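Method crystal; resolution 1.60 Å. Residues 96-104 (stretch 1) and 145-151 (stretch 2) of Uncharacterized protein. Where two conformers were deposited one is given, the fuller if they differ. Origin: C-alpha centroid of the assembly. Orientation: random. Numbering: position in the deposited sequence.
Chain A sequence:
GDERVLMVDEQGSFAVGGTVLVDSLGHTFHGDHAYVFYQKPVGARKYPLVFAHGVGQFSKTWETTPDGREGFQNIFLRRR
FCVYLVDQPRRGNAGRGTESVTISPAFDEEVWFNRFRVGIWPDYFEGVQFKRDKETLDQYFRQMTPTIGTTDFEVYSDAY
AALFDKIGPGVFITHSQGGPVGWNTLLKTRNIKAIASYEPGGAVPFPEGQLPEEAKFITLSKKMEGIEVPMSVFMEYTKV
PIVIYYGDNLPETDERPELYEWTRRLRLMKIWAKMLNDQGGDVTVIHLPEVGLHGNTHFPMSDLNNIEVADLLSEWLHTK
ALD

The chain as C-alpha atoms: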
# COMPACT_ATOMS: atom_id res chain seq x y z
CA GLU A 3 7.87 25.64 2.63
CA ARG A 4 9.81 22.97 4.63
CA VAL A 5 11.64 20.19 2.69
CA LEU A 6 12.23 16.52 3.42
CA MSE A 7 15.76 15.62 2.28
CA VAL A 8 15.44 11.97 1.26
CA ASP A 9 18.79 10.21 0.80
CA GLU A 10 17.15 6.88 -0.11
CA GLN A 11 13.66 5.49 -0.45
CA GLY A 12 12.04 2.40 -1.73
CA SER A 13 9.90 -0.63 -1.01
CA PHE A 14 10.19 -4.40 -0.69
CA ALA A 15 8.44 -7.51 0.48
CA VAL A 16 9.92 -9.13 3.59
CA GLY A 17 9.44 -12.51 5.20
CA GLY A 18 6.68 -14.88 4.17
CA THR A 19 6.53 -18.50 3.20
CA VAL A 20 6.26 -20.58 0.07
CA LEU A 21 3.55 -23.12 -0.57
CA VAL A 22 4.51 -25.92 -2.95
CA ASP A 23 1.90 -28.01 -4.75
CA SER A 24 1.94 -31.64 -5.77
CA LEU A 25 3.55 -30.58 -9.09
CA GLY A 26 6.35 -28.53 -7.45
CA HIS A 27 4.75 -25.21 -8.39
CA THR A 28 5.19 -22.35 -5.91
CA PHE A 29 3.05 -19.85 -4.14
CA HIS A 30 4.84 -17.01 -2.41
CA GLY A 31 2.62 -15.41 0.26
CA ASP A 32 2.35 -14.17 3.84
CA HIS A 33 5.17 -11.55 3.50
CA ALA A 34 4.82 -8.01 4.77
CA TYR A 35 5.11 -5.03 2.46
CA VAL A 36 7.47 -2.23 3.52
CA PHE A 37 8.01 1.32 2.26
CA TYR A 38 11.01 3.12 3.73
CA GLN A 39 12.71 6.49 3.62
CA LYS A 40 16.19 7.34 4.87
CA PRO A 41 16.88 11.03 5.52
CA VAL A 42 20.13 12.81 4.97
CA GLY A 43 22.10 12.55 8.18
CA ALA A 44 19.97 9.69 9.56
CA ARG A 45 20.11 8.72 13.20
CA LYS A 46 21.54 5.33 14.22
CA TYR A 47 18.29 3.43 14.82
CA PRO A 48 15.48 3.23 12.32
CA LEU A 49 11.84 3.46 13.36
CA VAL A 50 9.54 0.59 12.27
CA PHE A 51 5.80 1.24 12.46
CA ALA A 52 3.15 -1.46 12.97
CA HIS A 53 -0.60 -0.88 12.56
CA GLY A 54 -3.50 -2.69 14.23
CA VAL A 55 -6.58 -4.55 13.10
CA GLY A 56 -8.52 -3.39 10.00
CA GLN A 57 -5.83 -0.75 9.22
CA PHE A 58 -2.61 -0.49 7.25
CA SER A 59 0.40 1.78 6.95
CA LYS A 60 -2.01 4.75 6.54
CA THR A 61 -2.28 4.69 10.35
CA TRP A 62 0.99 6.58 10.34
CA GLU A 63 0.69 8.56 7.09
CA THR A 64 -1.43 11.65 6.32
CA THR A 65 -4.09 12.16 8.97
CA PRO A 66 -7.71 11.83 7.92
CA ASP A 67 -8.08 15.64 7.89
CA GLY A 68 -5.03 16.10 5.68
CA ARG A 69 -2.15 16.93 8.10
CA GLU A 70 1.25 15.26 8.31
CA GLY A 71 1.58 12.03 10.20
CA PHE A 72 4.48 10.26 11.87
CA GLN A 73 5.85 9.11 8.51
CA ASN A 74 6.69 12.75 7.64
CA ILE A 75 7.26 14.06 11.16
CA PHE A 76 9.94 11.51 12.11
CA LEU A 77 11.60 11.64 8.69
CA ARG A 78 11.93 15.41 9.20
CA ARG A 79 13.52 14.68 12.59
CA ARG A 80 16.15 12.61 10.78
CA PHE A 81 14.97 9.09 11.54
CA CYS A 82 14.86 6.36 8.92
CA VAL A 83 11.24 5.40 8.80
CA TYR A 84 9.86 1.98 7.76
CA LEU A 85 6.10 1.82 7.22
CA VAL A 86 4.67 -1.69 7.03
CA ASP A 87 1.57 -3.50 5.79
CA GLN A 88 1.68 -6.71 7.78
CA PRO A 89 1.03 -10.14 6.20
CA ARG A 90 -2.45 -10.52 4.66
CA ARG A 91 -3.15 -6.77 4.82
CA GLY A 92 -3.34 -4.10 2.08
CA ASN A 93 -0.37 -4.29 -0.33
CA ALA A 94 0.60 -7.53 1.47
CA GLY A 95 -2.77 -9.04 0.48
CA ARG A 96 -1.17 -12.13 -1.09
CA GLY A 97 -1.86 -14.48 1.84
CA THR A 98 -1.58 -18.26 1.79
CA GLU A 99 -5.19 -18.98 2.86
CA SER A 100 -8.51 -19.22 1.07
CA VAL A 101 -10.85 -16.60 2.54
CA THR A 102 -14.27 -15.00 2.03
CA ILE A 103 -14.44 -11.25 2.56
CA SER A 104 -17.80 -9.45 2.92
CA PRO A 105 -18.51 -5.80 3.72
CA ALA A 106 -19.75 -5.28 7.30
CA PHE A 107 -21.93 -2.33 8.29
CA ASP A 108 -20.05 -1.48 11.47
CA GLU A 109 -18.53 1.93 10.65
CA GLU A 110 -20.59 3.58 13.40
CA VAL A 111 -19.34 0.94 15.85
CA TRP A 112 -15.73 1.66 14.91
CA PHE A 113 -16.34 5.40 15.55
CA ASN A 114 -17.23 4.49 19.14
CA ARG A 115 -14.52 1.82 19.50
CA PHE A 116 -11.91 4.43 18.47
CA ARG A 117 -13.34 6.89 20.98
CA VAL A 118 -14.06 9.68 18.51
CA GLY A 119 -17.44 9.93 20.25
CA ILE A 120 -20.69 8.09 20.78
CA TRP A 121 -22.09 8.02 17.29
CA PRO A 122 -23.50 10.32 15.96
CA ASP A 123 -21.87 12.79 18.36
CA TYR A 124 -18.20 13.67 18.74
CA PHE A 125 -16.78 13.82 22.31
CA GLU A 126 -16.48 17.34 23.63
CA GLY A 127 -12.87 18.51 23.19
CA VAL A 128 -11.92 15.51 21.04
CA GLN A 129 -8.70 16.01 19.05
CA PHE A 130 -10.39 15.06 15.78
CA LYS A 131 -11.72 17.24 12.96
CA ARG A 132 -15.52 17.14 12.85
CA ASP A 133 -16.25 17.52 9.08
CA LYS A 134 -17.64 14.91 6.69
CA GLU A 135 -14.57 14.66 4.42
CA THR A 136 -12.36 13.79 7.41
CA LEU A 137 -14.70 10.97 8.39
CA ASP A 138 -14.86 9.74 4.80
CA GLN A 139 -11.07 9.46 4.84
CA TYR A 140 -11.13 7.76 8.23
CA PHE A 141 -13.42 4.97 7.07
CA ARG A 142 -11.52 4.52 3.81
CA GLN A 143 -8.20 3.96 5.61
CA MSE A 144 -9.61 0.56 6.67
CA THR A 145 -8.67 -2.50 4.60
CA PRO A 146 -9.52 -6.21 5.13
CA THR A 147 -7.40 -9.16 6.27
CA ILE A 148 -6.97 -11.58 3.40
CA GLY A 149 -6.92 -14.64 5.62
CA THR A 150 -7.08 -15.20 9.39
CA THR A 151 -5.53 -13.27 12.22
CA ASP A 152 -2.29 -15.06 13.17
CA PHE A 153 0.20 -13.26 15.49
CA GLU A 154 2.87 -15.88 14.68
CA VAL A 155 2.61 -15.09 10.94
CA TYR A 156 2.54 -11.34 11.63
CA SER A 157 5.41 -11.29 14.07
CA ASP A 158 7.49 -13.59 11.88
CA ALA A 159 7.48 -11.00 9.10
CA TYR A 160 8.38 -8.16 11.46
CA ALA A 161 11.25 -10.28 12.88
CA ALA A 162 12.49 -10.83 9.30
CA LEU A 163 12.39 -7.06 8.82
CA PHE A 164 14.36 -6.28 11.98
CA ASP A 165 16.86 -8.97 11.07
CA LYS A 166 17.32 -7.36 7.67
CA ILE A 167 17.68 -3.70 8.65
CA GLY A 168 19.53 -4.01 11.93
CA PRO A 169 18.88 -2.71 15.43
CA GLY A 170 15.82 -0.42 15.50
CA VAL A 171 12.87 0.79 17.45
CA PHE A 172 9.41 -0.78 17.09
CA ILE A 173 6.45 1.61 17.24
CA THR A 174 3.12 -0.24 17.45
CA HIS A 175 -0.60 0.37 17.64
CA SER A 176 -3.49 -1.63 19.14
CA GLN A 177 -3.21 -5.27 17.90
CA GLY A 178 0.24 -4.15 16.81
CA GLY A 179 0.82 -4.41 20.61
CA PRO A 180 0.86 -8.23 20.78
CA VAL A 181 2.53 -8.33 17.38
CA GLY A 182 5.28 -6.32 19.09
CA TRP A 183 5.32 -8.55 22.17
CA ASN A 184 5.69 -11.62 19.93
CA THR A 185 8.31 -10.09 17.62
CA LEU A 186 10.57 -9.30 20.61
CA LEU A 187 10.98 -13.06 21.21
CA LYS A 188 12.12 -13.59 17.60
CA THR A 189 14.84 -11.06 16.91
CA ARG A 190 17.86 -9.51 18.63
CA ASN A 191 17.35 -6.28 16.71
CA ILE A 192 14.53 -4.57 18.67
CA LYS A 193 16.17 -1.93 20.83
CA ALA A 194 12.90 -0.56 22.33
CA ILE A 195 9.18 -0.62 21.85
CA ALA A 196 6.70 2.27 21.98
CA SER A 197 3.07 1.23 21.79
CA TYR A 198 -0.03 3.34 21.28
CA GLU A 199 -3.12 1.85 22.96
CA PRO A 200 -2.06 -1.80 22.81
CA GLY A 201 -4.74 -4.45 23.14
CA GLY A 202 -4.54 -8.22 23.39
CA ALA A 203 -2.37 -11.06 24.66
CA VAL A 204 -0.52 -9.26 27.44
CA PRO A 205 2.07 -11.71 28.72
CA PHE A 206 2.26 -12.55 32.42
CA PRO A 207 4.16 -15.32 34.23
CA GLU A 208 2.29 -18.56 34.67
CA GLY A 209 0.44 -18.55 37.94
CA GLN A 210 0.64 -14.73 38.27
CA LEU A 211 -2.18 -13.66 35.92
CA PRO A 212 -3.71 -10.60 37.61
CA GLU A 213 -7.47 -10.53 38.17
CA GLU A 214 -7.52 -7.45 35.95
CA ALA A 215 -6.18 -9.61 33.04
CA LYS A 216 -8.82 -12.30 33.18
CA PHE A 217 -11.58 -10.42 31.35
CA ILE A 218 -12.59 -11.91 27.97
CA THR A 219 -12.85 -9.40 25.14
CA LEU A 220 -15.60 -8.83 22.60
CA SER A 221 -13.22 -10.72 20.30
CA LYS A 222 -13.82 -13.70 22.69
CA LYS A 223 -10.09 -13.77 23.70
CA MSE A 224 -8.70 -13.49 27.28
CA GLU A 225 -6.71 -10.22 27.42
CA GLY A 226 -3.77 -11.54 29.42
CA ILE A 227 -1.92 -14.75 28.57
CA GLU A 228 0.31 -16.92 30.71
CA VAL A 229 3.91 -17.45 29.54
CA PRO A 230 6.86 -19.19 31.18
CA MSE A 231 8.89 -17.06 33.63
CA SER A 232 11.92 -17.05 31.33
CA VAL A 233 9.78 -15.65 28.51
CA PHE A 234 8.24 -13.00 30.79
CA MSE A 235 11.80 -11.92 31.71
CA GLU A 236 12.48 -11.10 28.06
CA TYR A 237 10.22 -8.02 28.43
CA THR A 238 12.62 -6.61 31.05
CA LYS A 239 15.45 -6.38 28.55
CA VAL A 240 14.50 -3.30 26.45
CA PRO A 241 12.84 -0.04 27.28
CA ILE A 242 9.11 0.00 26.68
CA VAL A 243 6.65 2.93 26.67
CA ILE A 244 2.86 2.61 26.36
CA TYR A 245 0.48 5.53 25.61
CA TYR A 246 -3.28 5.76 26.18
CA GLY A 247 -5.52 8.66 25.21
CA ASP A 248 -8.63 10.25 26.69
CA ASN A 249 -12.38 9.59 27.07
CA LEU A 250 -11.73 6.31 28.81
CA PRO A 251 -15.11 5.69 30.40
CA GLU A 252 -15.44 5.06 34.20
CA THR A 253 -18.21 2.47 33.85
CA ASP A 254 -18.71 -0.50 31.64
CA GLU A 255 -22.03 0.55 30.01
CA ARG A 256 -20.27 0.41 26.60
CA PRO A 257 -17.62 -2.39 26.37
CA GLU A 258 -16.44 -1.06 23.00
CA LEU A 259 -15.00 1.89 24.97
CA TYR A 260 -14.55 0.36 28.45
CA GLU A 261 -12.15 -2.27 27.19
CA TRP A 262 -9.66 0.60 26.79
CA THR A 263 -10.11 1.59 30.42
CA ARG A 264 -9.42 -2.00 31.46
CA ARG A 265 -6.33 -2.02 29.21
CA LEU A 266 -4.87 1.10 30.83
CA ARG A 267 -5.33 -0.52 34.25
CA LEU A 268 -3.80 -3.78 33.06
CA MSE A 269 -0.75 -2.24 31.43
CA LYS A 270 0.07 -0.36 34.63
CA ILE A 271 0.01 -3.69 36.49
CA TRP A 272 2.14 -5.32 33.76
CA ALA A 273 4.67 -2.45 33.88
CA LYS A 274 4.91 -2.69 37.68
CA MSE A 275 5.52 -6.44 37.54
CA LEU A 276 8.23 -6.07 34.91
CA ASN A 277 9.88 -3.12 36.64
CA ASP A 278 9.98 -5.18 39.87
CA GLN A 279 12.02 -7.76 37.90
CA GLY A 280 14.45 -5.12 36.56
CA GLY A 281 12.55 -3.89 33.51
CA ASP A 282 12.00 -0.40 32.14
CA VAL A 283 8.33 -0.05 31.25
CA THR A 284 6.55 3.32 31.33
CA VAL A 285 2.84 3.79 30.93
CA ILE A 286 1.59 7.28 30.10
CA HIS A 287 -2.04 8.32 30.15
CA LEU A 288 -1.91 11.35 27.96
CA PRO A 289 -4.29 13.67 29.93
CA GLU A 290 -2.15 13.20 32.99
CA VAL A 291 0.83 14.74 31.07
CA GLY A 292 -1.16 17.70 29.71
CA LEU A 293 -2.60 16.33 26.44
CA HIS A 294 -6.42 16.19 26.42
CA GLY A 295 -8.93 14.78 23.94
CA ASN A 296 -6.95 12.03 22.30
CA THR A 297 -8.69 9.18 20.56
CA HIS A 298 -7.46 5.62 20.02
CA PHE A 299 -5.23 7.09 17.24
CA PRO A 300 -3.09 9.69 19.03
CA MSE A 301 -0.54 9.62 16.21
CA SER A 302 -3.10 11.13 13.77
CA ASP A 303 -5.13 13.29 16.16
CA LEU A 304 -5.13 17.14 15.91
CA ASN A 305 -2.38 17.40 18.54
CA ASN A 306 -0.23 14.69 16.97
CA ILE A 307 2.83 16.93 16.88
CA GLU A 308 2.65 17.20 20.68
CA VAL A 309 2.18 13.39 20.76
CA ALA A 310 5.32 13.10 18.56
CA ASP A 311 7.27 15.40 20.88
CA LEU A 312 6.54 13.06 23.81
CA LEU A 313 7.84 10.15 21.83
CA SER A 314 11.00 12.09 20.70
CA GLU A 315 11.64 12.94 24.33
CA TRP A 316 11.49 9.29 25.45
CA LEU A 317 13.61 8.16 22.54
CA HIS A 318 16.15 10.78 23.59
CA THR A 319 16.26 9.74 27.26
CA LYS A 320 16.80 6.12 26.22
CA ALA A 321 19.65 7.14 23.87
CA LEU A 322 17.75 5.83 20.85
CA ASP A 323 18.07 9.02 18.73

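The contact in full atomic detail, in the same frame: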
# COMPACT_ATOMS: atom_id res chain seq x y z
N ARG A 96 -1.45 -10.79 -0.56
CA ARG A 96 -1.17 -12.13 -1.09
C ARG A 96 -0.88 -13.07 0.08
O ARG A 96 0.28 -13.39 0.37
CB ARG A 96 0.00 -12.09 -2.08
CG ARG A 96 0.25 -13.42 -2.80
CD ARG A 96 1.26 -13.18 -3.86
NE ARG A 96 1.60 -14.36 -4.69
CZ ARG A 96 0.98 -14.77 -5.79
NH1 ARG A 96 -0.12 -14.18 -6.23
NH2 ARG A 96 1.44 -15.82 -6.47
N GLY A 97 -1.95 -13.50 0.75
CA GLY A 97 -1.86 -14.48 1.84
C GLY A 97 -1.87 -15.88 1.28
O GLY A 97 -2.09 -16.08 0.10
N THR A 98 -1.66 -16.86 2.16
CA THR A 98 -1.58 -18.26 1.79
C THR A 98 -2.91 -19.00 2.00
O THR A 98 -3.00 -20.20 1.70
CB THR A 98 -0.50 -18.96 2.62
OG1 THR A 98 -0.80 -18.79 4.01
CG2 THR A 98 0.90 -18.35 2.26
N GLU A 99 -3.91 -18.32 2.54
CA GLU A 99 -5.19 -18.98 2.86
C GLU A 99 -6.32 -18.61 1.89
O GLU A 99 -6.33 -17.51 1.30
CB GLU A 99 -5.66 -18.55 4.24
CG GLU A 99 -4.73 -18.89 5.36
CD GLU A 99 -5.02 -18.07 6.58
OE1 GLU A 99 -4.90 -16.84 6.49
OE2 GLU A 99 -5.32 -18.66 7.64
N SER A 100 -7.27 -19.52 1.76
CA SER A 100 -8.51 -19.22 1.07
C SER A 100 -9.35 -18.45 2.08
O SER A 100 -9.35 -18.78 3.26
CB SER A 100 -9.21 -20.52 0.66
OG SER A 100 -8.52 -21.15 -0.41
N VAL A 101 -10.08 -17.43 1.63
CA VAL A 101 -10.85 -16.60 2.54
C VAL A 101 -12.02 -15.95 1.81
O VAL A 101 -11.94 -15.65 0.62
CB VAL A 101 -9.94 -15.52 3.19
CG1 VAL A 101 -9.37 -14.60 2.13
CG2 VAL A 101 -10.71 -14.72 4.25
N THR A 102 -13.12 -15.74 2.54
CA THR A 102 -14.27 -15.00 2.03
C THR A 102 -14.33 -13.68 2.80
O THR A 102 -14.30 -13.68 4.03
CB THR A 102 -15.56 -15.78 2.16
OG1 THR A 102 -15.47 -16.93 1.33
CG2 THR A 102 -16.74 -14.96 1.70
N ILE A 103 -14.38 -12.59 2.04
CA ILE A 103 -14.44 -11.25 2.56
C ILE A 103 -15.83 -10.71 2.20
O ILE A 103 -16.23 -10.79 1.06
CB ILE A 103 -13.40 -10.35 1.88
CG1 ILE A 103 -11.97 -10.88 2.04
CG2 ILE A 103 -13.50 -8.93 2.41
CD1 ILE A 103 -11.51 -10.96 3.44
N SER A 104 -16.52 -10.11 3.16
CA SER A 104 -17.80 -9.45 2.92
C SER A 104 -17.84 -8.12 3.64
O SER A 104 -17.45 -8.05 4.80
CB SER A 104 -18.93 -10.28 3.50
OG SER A 104 -19.08 -11.46 2.76
N THR A 145 -8.87 -1.50 5.67
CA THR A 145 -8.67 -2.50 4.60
C THR A 145 -8.77 -3.88 5.26
O THR A 145 -8.39 -4.03 6.41
CB THR A 145 -7.33 -2.23 3.85
OG1 THR A 145 -7.38 -2.80 2.56
CG2 THR A 145 -6.14 -2.75 4.57
N PRO A 146 -9.25 -4.92 4.53
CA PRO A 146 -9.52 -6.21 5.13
C PRO A 146 -8.29 -7.12 5.24
O PRO A 146 -7.28 -6.90 4.58
CB PRO A 146 -10.59 -6.80 4.22
CG PRO A 146 -10.26 -6.20 2.87
CD PRO A 146 -9.83 -4.81 3.17
N THR A 147 -8.38 -8.09 6.13
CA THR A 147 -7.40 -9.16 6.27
C THR A 147 -7.73 -10.26 5.29
O THR A 147 -8.83 -10.84 5.32
CB THR A 147 -7.39 -9.67 7.71
OG1 THR A 147 -7.00 -8.58 8.58
CG2 THR A 147 -6.47 -10.86 7.90
N ILE A 148 -6.76 -10.59 4.45
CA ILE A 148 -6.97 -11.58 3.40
C ILE A 148 -6.50 -12.94 3.92
O ILE A 148 -5.48 -13.51 3.51
CB ILE A 148 -6.27 -11.18 2.07
CG1 ILE A 148 -6.50 -9.68 1.75
CG2 ILE A 148 -6.77 -12.04 0.93
CD1 ILE A 148 -7.94 -9.22 1.81
N GLY A 149 -7.26 -13.44 4.87
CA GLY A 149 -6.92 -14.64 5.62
C GLY A 149 -7.41 -14.49 7.04
O GLY A 149 -8.37 -13.74 7.31
N THR A 150 -6.75 -15.20 7.96
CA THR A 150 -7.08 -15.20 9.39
C THR A 150 -6.05 -14.43 10.16
O THR A 150 -4.90 -14.28 9.72
CB THR A 150 -7.10 -16.63 9.99
OG1 THR A 150 -5.82 -17.27 9.81
CG2 THR A 150 -8.18 -17.43 9.36
N THR A 151 -6.44 -13.93 11.33
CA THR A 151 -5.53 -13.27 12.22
C THR A 151 -4.60 -14.34 12.76
O THR A 151 -5.07 -15.37 13.28
CB THR A 151 -6.31 -12.64 13.37
OG1 THR A 151 -7.21 -11.68 12.83
CG2 THR A 151 -5.38 -12.00 14.34
O HOH W 1 -3.94 -15.76 4.10
O HOH W 2 -4.98 -15.12 0.99

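What fastens the two stretches at their polar end? The carboxylate of Glu-99 grips Thr-150 with both oxygens. The backbone nitrogen of Thr-150 donates to Glu-99 OE1 at 2.9 Å with a nearly straight N-H...O angle of 159°, and Thr-150 OG1 donates to Glu-99 OE2 at 2.6 Å. The side chain of Glu-99 leaves the backbone toward the other stretch and reaches across with chi1 m and chi2 t; chi3 near -62° sets the plane of the carboxylate. Thr-150 answers with chi1 p, the rotamer in which its hydroxyl meets OE2 while its own amide meets OE1. A threonine suits this place because one residue supplies both donors, and the two-oxygen end of a glutamate matches them.

Why is glycine found at 149 and at 97? At Gly-149 the backbone, with phi 145° and psi -154°, would jam a CB against the carbonyl oxygen of the preceding residue, which by itself calls for glycine. The carboxylate adds a second reason: Glu-99 OE1 lies 3.1 Å from Gly-149 CA, and an ideal CB there would sit only 2.2 Å from that same OE1. At Gly-97, which is buried, a CB would point toward the other stretch and come within 2.7 Å of Ile-148 O; as it is, Gly-97 CA passes that oxygen at 4.1 Å.

How do the apolar side chains pack? Val-101 and Ile-103 lie in a short strand and both point toward stretch 2, while Thr-102 between them is out of its reach. Val-101, with chi1 p, brings CG1 to 3.8 Å from Ile-148 CG2 and 3.6 Å from Gly-149 N, so the methyl rests on backbone as well as side chain. Ile-103 is m at both chi angles. Its CG2 packs on Pro-146 CB at 4.0 Å, and its CD1 extends to 4.3 Å from Ile-148 CD1 and 3.3 Å from Thr-147 O. Ile-148, also m,m, is buried although its CA-to-CB bond points sideways; its two methyl-bearing branches thus meet different partners, CG2 with Val-101 and CD1 with Ile-103.

What fills the space between Glu-99 and Ile-148? Two waters link them. Water 1 accepts from Glu-99 N at 3.0 Å and lies 2.8 Å from both Glu-99 OE1 and Ile-148 O, while water 2 lies 2.8 Å from Glu-99 O and 3.0 Å from Ile-148 O. In all, the contact buries 388 Å², both sides summed.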